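Local structure of similarities with probable monooxygenase (Photorhabdus luminescens, 4HB9) at residues 222-228 / 239-245; 165-169 / 313-319. The protein binds flavin-adenine dinucleotide and is probably a flavin-dependent monooxygenase of the aromatic ring hydroxylase type. One frame throughout, in Å; residues are numbered along the deposited sequence.

Past the N-terminal Rossmann strands and the helix 111-119, the chain reaches 165-169, a turn entering the helix 167-172 just after the strand 157-160. From there it runs through strands of the mixed sheet and several helices before 313-319, so interaction 2 closes a loop of 143 residues. Interaction 1 is nested inside that loop: 222-228 and 239-245 are separated by ten residues and close a beta hairpin. The two do not touch; their centres lie about 29 Å apart. Interaction 2 ties the start of helix 167-172 to the edge strand 313-315 and the start of helix 318-321, where Asp318 binds FAD, while interaction 1 joins two neighbouring central strands of the mixed sheet, one carrying Trp225 to the FAD.

Interaction 1 (222-228 / 239-245)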
ATOM      1  N   ILE A 222     -17.117  -4.908   0.356  1.00 18.05           N
ATOM      2  CA  ILE A 222     -16.954  -5.716  -0.859  1.00 19.30           C
ATOM      3  C   ILE A 222     -16.506  -4.842  -2.029  1.00 20.71           C
ATOM      4  O   ILE A 222     -17.132  -3.826  -2.323  1.00 22.04           O
ATOM      5  CB  ILE A 222     -18.272  -6.411  -1.241  1.00 21.27           C
ATOM      6  CG1 ILE A 222     -18.725  -7.326  -0.098  1.00 23.85           C
ATOM      7  CG2 ILE A 222     -18.125  -7.207  -2.537  1.00 23.40           C
ATOM      8  CD1 ILE A 222     -20.115  -7.894  -0.259  1.00 26.14           C
ATOM      9  N   SER A 223     -15.458  -5.252  -2.732  1.00 19.82           N
ATOM     10  CA  SER A 223     -15.017  -4.502  -3.905  1.00 19.84           C
ATOM     11  C   SER A 223     -14.378  -5.440  -4.885  1.00 20.48           C
ATOM     12  O   SER A 223     -14.671  -6.646  -4.849  1.00 18.07           O
ATOM     13  CB  SER A 223     -14.071  -3.371  -3.485  1.00 22.91           C
ATOM     14  OG  SER A 223     -13.799  -2.503  -4.584  1.00 24.35           O
HETATM   15  N   MSE A 224     -13.508  -4.919  -5.759  1.00 19.40           N
HETATM   16  CA  MSE A 224     -12.872  -5.753  -6.771  1.00 22.13           C
HETATM   17  C   MSE A 224     -11.414  -5.455  -6.927  1.00 20.48           C
HETATM   18  O   MSE A 224     -10.986  -4.307  -6.762  1.00 20.77           O
HETATM   19  CB  MSE A 224     -13.589  -5.522  -8.105  1.00 27.51           C
HETATM   20  CG  MSE A 224     -14.812  -6.446  -8.173  1.00 38.09           C
HETATM   21 SE   MSE A 224     -15.706  -6.355  -9.923  1.00 58.90          SE
HETATM   22  CE  MSE A 224     -14.219  -7.011 -11.010  1.00 50.60           C
ATOM     23  N   TRP A 225     -10.644  -6.493  -7.216  1.00 18.92           N
ATOM     24  CA  TRP A 225      -9.239  -6.366  -7.554  1.00 18.91           C
ATOM     25  C   TRP A 225      -8.968  -7.001  -8.917  1.00 18.86           C
ATOM     26  O   TRP A 225      -9.584  -7.991  -9.293  1.00 19.10           O
ATOM     27  CB  TRP A 225      -8.379  -7.137  -6.583  1.00 18.57           C
ATOM     28  CG  TRP A 225      -8.131  -6.532  -5.235  1.00 18.97           C
ATOM     29  CD1 TRP A 225      -8.170  -5.222  -4.881  1.00 18.60           C
ATOM     30  CD2 TRP A 225      -7.746  -7.261  -4.058  1.00 18.64           C
ATOM     31  NE1 TRP A 225      -7.861  -5.095  -3.532  1.00 19.26           N
ATOM     32  CE2 TRP A 225      -7.601  -6.335  -3.015  1.00 18.59           C
ATOM     33  CE3 TRP A 225      -7.539  -8.612  -3.786  1.00 18.94           C
ATOM     34  CZ2 TRP A 225      -7.249  -6.725  -1.722  1.00 19.73           C
ATOM     35  CZ3 TRP A 225      -7.159  -8.989  -2.507  1.00 18.94           C
ATOM     36  CH2 TRP A 225      -7.020  -8.055  -1.506  1.00 19.37           C
ATOM     37  N   ARG A 226      -7.968  -6.474  -9.596  1.00 18.80           N
ATOM     38  CA  ARG A 226      -7.278  -7.217 -10.624  1.00 18.70           C
ATOM     39  C   ARG A 226      -6.072  -7.879  -9.970  1.00 18.04           C
ATOM     40  O   ARG A 226      -5.335  -7.240  -9.231  1.00 17.29           O
ATOM     41  CB  ARG A 226      -6.946  -6.289 -11.784  1.00 20.50           C
ATOM     42  CG  ARG A 226      -8.238  -6.066 -12.568  1.00 24.58           C
ATOM     43  CD  ARG A 226      -8.058  -5.311 -13.814  1.00 27.85           C
ATOM     44  NE  ARG A 226      -7.234  -5.983 -14.812  1.00 26.73           N
ATOM     45  CZ  ARG A 226      -7.686  -6.825 -15.739  1.00 28.03           C
ATOM     46  NH1 ARG A 226      -8.964  -7.202 -15.749  1.00 29.07           N
ATOM     47  NH2 ARG A 226      -6.841  -7.311 -16.643  1.00 24.52           N
ATOM     48  N   ALA A 227      -5.919  -9.175 -10.166  1.00 16.91           N
ATOM     49  CA  ALA A 227      -4.902  -9.933  -9.455  1.00 16.60           C
ATOM     50  C   ALA A 227      -4.550 -11.214 -10.194  1.00 18.05           C
ATOM     51  O   ALA A 227      -5.323 -11.687 -11.001  1.00 19.41           O
ATOM     52  CB  ALA A 227      -5.391 -10.251  -8.050  1.00 16.52           C
ATOM     53  N   PRO A 228      -3.391 -11.790  -9.905  1.00 18.42           N
ATOM     54  CA  PRO A 228      -3.013 -13.019 -10.569  1.00 19.08           C
ATOM     55  C   PRO A 228      -3.795 -14.263 -10.086  1.00 20.21           C
ATOM     56  O   PRO A 228      -4.045 -14.437  -8.902  1.00 20.05           O
ATOM     57  CB  PRO A 228      -1.522 -13.136 -10.286  1.00 20.39           C
ATOM     58  CG  PRO A 228      -1.242 -12.252  -9.128  1.00 20.84           C
ATOM     59  CD  PRO A 228      -2.363 -11.286  -8.979  1.00 20.21           C
ATOM     60  N   GLU A 239      -1.220 -14.513 -14.891  1.00 25.25           N
ATOM     61  CA  GLU A 239      -2.516 -14.482 -15.545  1.00 25.79           C
ATOM     62  C   GLU A 239      -3.477 -13.611 -14.725  1.00 22.69           C
ATOM     63  O   GLU A 239      -3.909 -13.992 -13.637  1.00 19.83           O
ATOM     64  CB  GLU A 239      -3.073 -15.912 -15.674  1.00 29.45           C
ATOM     65  CG  GLU A 239      -4.438 -15.991 -16.318  1.00 33.18           C
ATOM     66  CD  GLU A 239      -5.018 -17.401 -16.294  1.00 38.68           C
ATOM     67  OE1 GLU A 239      -4.320 -18.354 -15.863  1.00 40.28           O
ATOM     68  OE2 GLU A 239      -6.182 -17.549 -16.717  1.00 45.16           O
ATOM     69  N   ILE A 240      -3.825 -12.446 -15.252  1.00 21.49           N
ATOM     70  CA  ILE A 240      -4.586 -11.473 -14.461  1.00 20.98           C
ATOM     71  C   ILE A 240      -6.085 -11.653 -14.694  1.00 22.12           C
ATOM     72  O   ILE A 240      -6.529 -11.757 -15.840  1.00 21.79           O
ATOM     73  CB  ILE A 240      -4.171 -10.040 -14.795  1.00 20.48           C
ATOM     74  CG1 ILE A 240      -2.652  -9.886 -14.652  1.00 20.94           C
ATOM     75  CG2 ILE A 240      -4.939  -9.049 -13.917  1.00 21.69           C
ATOM     76  CD1 ILE A 240      -2.099 -10.143 -13.260  1.00 21.28           C
ATOM     77  N   ASP A 241      -6.849 -11.712 -13.609  1.00 19.55           N
ATOM     78  CA  ASP A 241      -8.306 -11.797 -13.709  1.00 20.21           C
ATOM     79  C   ASP A 241      -8.936 -10.893 -12.660  1.00 19.29           C
ATOM     80  O   ASP A 241      -8.233 -10.322 -11.795  1.00 19.56           O
ATOM     81  CB  ASP A 241      -8.758 -13.248 -13.528  1.00 21.32           C
ATOM     82  CG  ASP A 241     -10.119 -13.566 -14.197  1.00 23.10           C
ATOM     83  OD1 ASP A 241     -10.796 -12.678 -14.773  1.00 22.31           O
ATOM     84  OD2 ASP A 241     -10.524 -14.739 -14.085  1.00 22.18           O
ATOM     85  N   ASN A 242     -10.249 -10.755 -12.770  1.00 18.57           N
ATOM     86  CA  ASN A 242     -11.067 -10.043 -11.811  1.00 18.76           C
ATOM     87  C   ASN A 242     -11.375 -10.921 -10.605  1.00 18.04           C
ATOM     88  O   ASN A 242     -11.738 -12.107 -10.750  1.00 18.56           O
ATOM     89  CB  ASN A 242     -12.392  -9.600 -12.465  1.00 20.12           C
ATOM     90  CG  ASN A 242     -12.185  -8.764 -13.716  1.00 21.68           C
ATOM     91  OD1 ASN A 242     -12.573  -9.163 -14.820  1.00 24.20           O
ATOM     92  ND2 ASN A 242     -11.588  -7.610 -13.557  1.00 19.61           N
ATOM     93  N   PHE A 243     -11.215 -10.328  -9.419  1.00 17.24           N
ATOM     94  CA  PHE A 243     -11.525 -10.974  -8.166  1.00 17.69           C
ATOM     95  C   PHE A 243     -12.463 -10.073  -7.390  1.00 18.63           C
ATOM     96  O   PHE A 243     -12.249  -8.847  -7.351  1.00 18.85           O
ATOM     97  CB  PHE A 243     -10.252 -11.191  -7.332  1.00 17.75           C
ATOM     98  CG  PHE A 243      -9.424 -12.350  -7.795  1.00 18.31           C
ATOM     99  CD1 PHE A 243      -9.491 -13.574  -7.150  1.00 18.47           C
ATOM    100  CD2 PHE A 243      -8.576 -12.216  -8.885  1.00 18.88           C
ATOM    101  CE1 PHE A 243      -8.751 -14.654  -7.584  1.00 18.87           C
ATOM    102  CE2 PHE A 243      -7.859 -13.311  -9.351  1.00 19.23           C
ATOM    103  CZ  PHE A 243      -7.926 -14.520  -8.676  1.00 20.50           C
ATOM    104  N   ILE A 244     -13.470 -10.670  -6.748  1.00 18.31           N
ATOM    105  CA  ILE A 244     -14.194  -9.956  -5.706  1.00 19.81           C
ATOM    106  C   ILE A 244     -13.309 -10.005  -4.467  1.00 20.54           C
ATOM    107  O   ILE A 244     -12.730 -11.046  -4.132  1.00 22.19           O
ATOM    108  CB  ILE A 244     -15.597 -10.548  -5.430  1.00 22.73           C
ATOM    109  CG1 ILE A 244     -16.440 -10.435  -6.691  1.00 24.95           C
ATOM    110  CG2 ILE A 244     -16.266  -9.833  -4.260  1.00 22.07           C
ATOM    111  CD1 ILE A 244     -17.873 -10.914  -6.558  1.00 27.21           C
ATOM    112  N   VAL A 245     -13.159  -8.868  -3.818  1.00 19.24           N
ATOM    113  CA  VAL A 245     -12.453  -8.824  -2.572  1.00 18.64           C
ATOM    114  C   VAL A 245     -13.472  -8.524  -1.503  1.00 18.03           C
ATOM    115  O   VAL A 245     -14.320  -7.643  -1.674  1.00 19.05           O
ATOM    116  CB  VAL A 245     -11.259  -7.824  -2.558  1.00 19.66           C
ATOM    117  CG1 VAL A 245     -11.595  -6.450  -3.122  1.00 21.36           C
ATOM    118  CG2 VAL A 245     -10.697  -7.684  -1.142  1.00 20.04           C
TER
HETATM  119  O   HOH W   1     -11.594  -5.238 -14.815  1.00 29.97           O
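The beta hairpin of strands 218-228 and 240-251, in the middle of the mixed sheet, is held here by Ser223, Trp225 and Ala227 pairing with Val245, Phe243 and Asp241. Each of these antiparallel hydrogen-bonded pairs makes two backbone bonds; Ser223 N reaches Val245 O at 2.9 Å, and the bond from Ala227 N to Asp241 O is the longest, 3.1 Å. The side chains of these pairs share one face, from which Trp225 reaches the FAD. There Val245 lies over the Trp225 indole: CG2 makes a CH-pi contact 3.7 Å from the centroid of the six-membered ring, only 14° off its normal, and CB sits above the middle of the ring system. With CG1 of Val245 between its backbone N and carbonyl carbon (chi1 47°), CG2 is left to meet the Trp225 benzene ring while CG1 rests 3.4 Å from Ser223 C. Further along, the Phe243 ring brings CD2 to 3.8 Å from Ala227 CB and turns its edge to Ala227 O; Arg189 adds a cation-pi contact. On this same face Asp241 OD2 forms a salt bridge with Arg191.

On the other face, Arg226 runs beside Asn242, their guanidinium and amide planes 64° apart. NH1 and ND2 are both donors and do not bond; one water accepts from Asn242 ND2 at 2.7 Å and weakly from Arg226 NH1. Ile240 CG2 lies over a face of the guanidinium, and the selenomethionine Met224, bent at chi3, carries CE to 3.5 Å from Asn242 CB. With Trp225 in the FAD pocket, this hairpin forms part of the mixed sheet beside the flavin, as in aromatic hydroxylases of this family.

Interaction 2 (165-169 / 313-319); sequences NSKVR and VTLLGDA. With FAD (flavin-adenine dinucleotide), chain B.
Segment 165-169 turns into the helix 167-172 at Ser166, while 313-319 runs as a strand to Leu315 and enters the helix 318-321 after Gly317; the backbones come nearest at Ser166 and Ala319, with CA atoms 5.1 Å apart. Ser166 is an N-cap: its OG accepts from Arg169 N at 2.9 Å and also bonds Asp162. Ser166 CB presses on Ala319 CB at 3.5 Å, tight for two carbons. Arg169, with CG anti to N (chi1 -175°) and a bend at chi3, folds back so that NH2 donates to Ala319 O at 2.7 Å. The bond is nearly straight at the hydrogen (165°) and close to the guanidinium plane, but reaches the oxygen from above its carbonyl plane; Ser164 O takes a second bond from NH2.

Strand 313-315 is the edge of the parallel Rossmann-type sheet, and the turn after it delivers the FAD-binding Asp318. Asp318 N donates to FAD O2P at 2.8 Å, at the start of helix 318-321, and Asp318 OD2 accepts from the ribityl FAD O3' at 2.9 Å. Further back toward the strand, Val168 CG1 meets Leu315 CD2 at 3.6 Å, the two side chains lying alongside and pointing in opposite directions, and Leu315 CD1 lies across the Arg169 aliphatic chain.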
ATOM      1  N   ASN A 165       7.703  -1.341   8.636  1.00 25.81           N
ATOM      2  CA  ASN A 165       8.657  -1.584   9.740  1.00 28.30           C
ATOM      3  C   ASN A 165      10.057  -1.067   9.406  1.00 26.74           C
ATOM      4  O   ASN A 165      11.065  -1.690   9.746  1.00 28.12           O
ATOM      5  CB  ASN A 165       8.753  -3.086  10.067  1.00 31.80           C
ATOM      6  CG  ASN A 165       7.388  -3.719  10.326  1.00 35.55           C
ATOM      7  OD1 ASN A 165       6.537  -3.137  11.002  1.00 40.55           O
ATOM      8  ND2 ASN A 165       7.169  -4.905   9.774  1.00 38.07           N
ATOM      9  N   SER A 166      10.099   0.073   8.731  1.00 23.74           N
ATOM     10  CA  SER A 166      11.323   0.674   8.233  1.00 22.90           C
ATOM     11  C   SER A 166      12.437   0.782   9.268  1.00 23.47           C
ATOM     12  O   SER A 166      12.274   1.463  10.279  1.00 21.60           O
ATOM     13  CB  SER A 166      10.967   2.070   7.743  1.00 22.14           C
ATOM     14  OG  SER A 166      12.071   2.911   7.553  1.00 19.76           O
ATOM     15  N   LYS A 167      13.562   0.134   9.004  1.00 24.42           N
ATOM     16  CA  LYS A 167      14.745   0.281   9.865  1.00 26.29           C
ATOM     17  C   LYS A 167      15.339   1.676   9.770  1.00 24.55           C
ATOM     18  O   LYS A 167      15.931   2.155  10.726  1.00 23.03           O
ATOM     19  CB  LYS A 167      15.836  -0.735   9.516  1.00 29.98           C
ATOM     20  CG  LYS A 167      15.443  -2.187   9.671  1.00 35.85           C
ATOM     21  CD  LYS A 167      14.872  -2.522  11.034  1.00 41.97           C
ATOM     22  CE  LYS A 167      14.403  -3.977  11.089  1.00 49.13           C
ATOM     23  NZ  LYS A 167      15.490  -4.937  10.715  1.00 50.51           N
ATOM     24  N   VAL A 168      15.178   2.335   8.623  1.00 22.89           N
ATOM     25  CA  VAL A 168      15.650   3.703   8.486  1.00 23.18           C
ATOM     26  C   VAL A 168      14.899   4.591   9.457  1.00 22.75           C
ATOM     27  O   VAL A 168      15.530   5.378  10.161  1.00 23.36           O
ATOM     28  CB  VAL A 168      15.515   4.253   7.054  1.00 23.26           C
ATOM     29  CG1 VAL A 168      16.002   5.700   6.985  1.00 23.35           C
ATOM     30  CG2 VAL A 168      16.295   3.385   6.095  1.00 22.81           C
ATOM     31  N   ARG A 169      13.562   4.484   9.479  1.00 22.00           N
ATOM     32  CA  ARG A 169      12.740   5.261  10.422  1.00 21.98           C
ATOM     33  C   ARG A 169      13.102   4.923  11.868  1.00 22.35           C
ATOM     34  O   ARG A 169      13.184   5.812  12.728  1.00 20.90           O
ATOM     35  CB  ARG A 169      11.228   5.004  10.243  1.00 23.31           C
ATOM     36  CG  ARG A 169      10.365   5.896  11.151  1.00 25.40           C
ATOM     37  CD  ARG A 169       8.970   5.370  11.463  1.00 27.11           C
ATOM     38  NE  ARG A 169       8.944   4.029  12.062  1.00 30.26           N
ATOM     39  CZ  ARG A 169       8.409   2.944  11.496  1.00 33.93           C
ATOM     40  NH1 ARG A 169       8.427   1.780  12.132  1.00 34.81           N
ATOM     41  NH2 ARG A 169       7.865   3.002  10.289  1.00 35.71           N
ATOM     42  N   VAL A 313      18.892  12.778   5.742  1.00 22.00           N
ATOM     43  CA  VAL A 313      18.132  11.511   5.810  1.00 21.46           C
ATOM     44  C   VAL A 313      16.668  11.910   5.865  1.00 22.20           C
ATOM     45  O   VAL A 313      16.265  12.810   6.666  1.00 21.35           O
ATOM     46  CB  VAL A 313      18.448  10.700   7.094  1.00 22.14           C
ATOM     47  CG1 VAL A 313      17.603   9.439   7.179  1.00 22.26           C
ATOM     48  CG2 VAL A 313      19.924  10.338   7.182  1.00 21.97           C
ATOM     49  N   THR A 314      15.851  11.264   5.030  1.00 20.82           N
ATOM     50  CA  THR A 314      14.416  11.456   5.110  1.00 19.65           C
ATOM     51  C   THR A 314      13.664  10.142   4.808  1.00 19.44           C
ATOM     52  O   THR A 314      14.272   9.107   4.639  1.00 18.04           O
ATOM     53  CB  THR A 314      13.944  12.642   4.242  1.00 19.99           C
ATOM     54  OG1 THR A 314      12.616  12.997   4.589  1.00 20.16           O
ATOM     55  CG2 THR A 314      13.997  12.373   2.779  1.00 19.79           C
ATOM     56  N   LEU A 315      12.341  10.201   4.811  1.00 20.02           N
ATOM     57  CA  LEU A 315      11.513   8.989   4.683  1.00 20.90           C
ATOM     58  C   LEU A 315      10.393   9.214   3.714  1.00 20.28           C
ATOM     59  O   LEU A 315       9.982  10.367   3.528  1.00 20.81           O
ATOM     60  CB  LEU A 315      10.899   8.622   6.037  1.00 19.67           C
ATOM     61  CG  LEU A 315      11.916   8.324   7.140  1.00 20.66           C
ATOM     62  CD1 LEU A 315      11.230   8.319   8.496  1.00 22.75           C
ATOM     63  CD2 LEU A 315      12.674   7.042   6.904  1.00 20.21           C
ATOM     64  N   LEU A 316       9.869   8.123   3.131  1.00 20.59           N
ATOM     65  CA  LEU A 316       8.626   8.219   2.377  1.00 20.95           C
ATOM     66  C   LEU A 316       7.802   6.946   2.436  1.00 18.83           C
ATOM     67  O   LEU A 316       8.267   5.930   2.890  1.00 19.85           O
ATOM     68  CB  LEU A 316       8.828   8.687   0.929  1.00 22.62           C
ATOM     69  CG  LEU A 316       9.424   7.860  -0.183  1.00 24.13           C
ATOM     70  CD1 LEU A 316       8.525   6.717  -0.667  1.00 23.87           C
ATOM     71  CD2 LEU A 316       9.684   8.808  -1.344  1.00 25.72           C
ATOM     72  N   GLY A 317       6.548   7.054   2.033  1.00 19.41           N
ATOM     73  CA  GLY A 317       5.660   5.905   1.991  1.00 18.67           C
ATOM     74  C   GLY A 317       5.270   5.396   3.360  1.00 19.65           C
ATOM     75  O   GLY A 317       5.165   6.178   4.316  1.00 18.93           O
ATOM     76  N   ASP A 318       5.045   4.079   3.439  1.00 19.53           N
ATOM     77  CA  ASP A 318       4.657   3.393   4.678  1.00 20.85           C
ATOM     78  C   ASP A 318       5.675   3.550   5.811  1.00 21.83           C
ATOM     79  O   ASP A 318       5.282   3.549   6.982  1.00 21.71           O
ATOM     80  CB  ASP A 318       4.371   1.912   4.426  1.00 21.90           C
ATOM     81  CG  ASP A 318       3.016   1.672   3.710  1.00 21.91           C
ATOM     82  OD1 ASP A 318       2.255   2.637   3.498  1.00 21.72           O
ATOM     83  OD2 ASP A 318       2.717   0.506   3.362  1.00 24.56           O
ATOM     84  N   ALA A 319       6.950   3.722   5.471  1.00 20.38           N
ATOM     85  CA  ALA A 319       7.990   4.030   6.454  1.00 22.80           C
ATOM     86  C   ALA A 319       7.591   5.137   7.416  1.00 24.38           C
ATOM     87  O   ALA A 319       7.998   5.121   8.584  1.00 26.90           O
ATOM     88  CB  ALA A 319       9.306   4.382   5.767  1.00 23.28           C
TER
HETATM   89  PA  FAD B 501       6.452  -1.108  -0.102  1.00 18.99           P
HETATM   90  O1A FAD B 501       5.752  -0.969  -1.428  1.00 17.00           O
HETATM   91  O2A FAD B 501       6.106  -2.102   0.954  1.00 17.34           O
HETATM   92  O5B FAD B 501       8.024  -1.211  -0.389  1.00 19.33           O
HETATM   93  C5B FAD B 501       8.973  -1.371   0.649  1.00 19.32           C
HETATM   94  C4B FAD B 501      10.190  -1.979  -0.021  1.00 19.66           C
HETATM   95  O4B FAD B 501      11.303  -1.902   0.888  1.00 18.75           O
HETATM   96  C3B FAD B 501      10.001  -3.459  -0.410  1.00 19.66           C
HETATM   97  O3B FAD B 501      10.469  -3.718  -1.734  1.00 18.16           O
HETATM   98  C2B FAD B 501      10.833  -4.171   0.638  1.00 19.94           C
HETATM   99  O2B FAD B 501      11.363  -5.424   0.244  1.00 19.53           O
HETATM  100  C1B FAD B 501      11.957  -3.151   0.869  1.00 18.90           C
HETATM  101  N9A FAD B 501      12.680  -3.266   2.137  1.00 19.36           N
HETATM  102  C8A FAD B 501      12.154  -3.417   3.381  1.00 21.62           C
HETATM  103  N7A FAD B 501      13.135  -3.412   4.330  1.00 22.13           N
HETATM  104  C5A FAD B 501      14.300  -3.263   3.663  1.00 21.17           C
HETATM  105  C6A FAD B 501      15.716  -3.195   4.074  1.00 21.46           C
HETATM  106  N6A FAD B 501      15.987  -3.316   5.395  1.00 21.83           N
HETATM  107  N1A FAD B 501      16.656  -3.054   3.117  1.00 21.02           N
HETATM  108  C2A FAD B 501      16.321  -2.927   1.813  1.00 22.38           C
HETATM  109  N3A FAD B 501      15.053  -2.977   1.358  1.00 20.84           N
HETATM  110  C4A FAD B 501      14.011  -3.141   2.238  1.00 21.16           C
HETATM  111  N1  FAD B 501      -2.818   1.140  -1.377  1.00 22.50           N
HETATM  112  C2  FAD B 501      -3.589   1.937  -2.150  1.00 23.92           C
HETATM  113  O2  FAD B 501      -3.311   3.176  -2.312  1.00 22.71           O
HETATM  114  N3  FAD B 501      -4.668   1.431  -2.777  1.00 21.82           N
HETATM  115  C4  FAD B 501      -5.095   0.170  -2.657  1.00 22.73           C
HETATM  116  O4  FAD B 501      -6.124  -0.217  -3.273  1.00 20.78           O
HETATM  117  C4X FAD B 501      -4.335  -0.745  -1.800  1.00 22.52           C
HETATM  118  N5  FAD B 501      -4.687  -2.051  -1.632  1.00 24.69           N
HETATM  119  C5X FAD B 501      -3.951  -2.846  -0.821  1.00 24.66           C
HETATM  120  C6  FAD B 501      -4.311  -4.173  -0.618  1.00 24.35           C
HETATM  121  C7  FAD B 501      -3.561  -5.015   0.207  1.00 24.60           C
HETATM  122  C7M FAD B 501      -3.954  -6.463   0.426  1.00 26.16           C
HETATM  123  C8  FAD B 501      -2.369  -4.486   0.890  1.00 25.33           C
HETATM  124  C8M FAD B 501      -1.529  -5.375   1.781  1.00 26.77           C
HETATM  125  C9  FAD B 501      -2.003  -3.159   0.692  1.00 25.32           C
HETATM  126  C9A FAD B 501      -2.737  -2.308  -0.135  1.00 23.98           C
HETATM  127  N10 FAD B 501      -2.361  -0.960  -0.329  1.00 23.38           N
HETATM  128  C10 FAD B 501      -3.141  -0.151  -1.147  1.00 22.79           C
HETATM  129  C1' FAD B 501      -1.203  -0.355   0.359  1.00 22.72           C
HETATM  130  C2' FAD B 501       0.068  -0.357  -0.489  1.00 21.11           C
HETATM  131  O2' FAD B 501       0.321  -1.643  -1.027  1.00 20.88           O
HETATM  132  C3' FAD B 501       1.246   0.067   0.386  1.00 19.79           C
HETATM  133  O3' FAD B 501       0.842   1.174   1.191  1.00 21.26           O
HETATM  134  C4' FAD B 501       2.427   0.489  -0.477  1.00 19.01           C
HETATM  135  O4' FAD B 501       3.075  -0.687  -0.924  1.00 18.96           O
HETATM  136  C5' FAD B 501       3.426   1.336   0.283  1.00 18.62           C
HETATM  137  O5' FAD B 501       4.466   1.658  -0.617  1.00 18.00           O
HETATM  138  P   FAD B 501       5.962   1.738  -0.027  1.00 18.21           P
HETATM  139  O1P FAD B 501       6.823   1.995  -1.241  1.00 17.60           O
HETATM  140  O2P FAD B 501       5.975   2.689   1.140  1.00 16.96           O
HETATM  141  O3P FAD B 501       6.327   0.318   0.624  1.00 16.51           O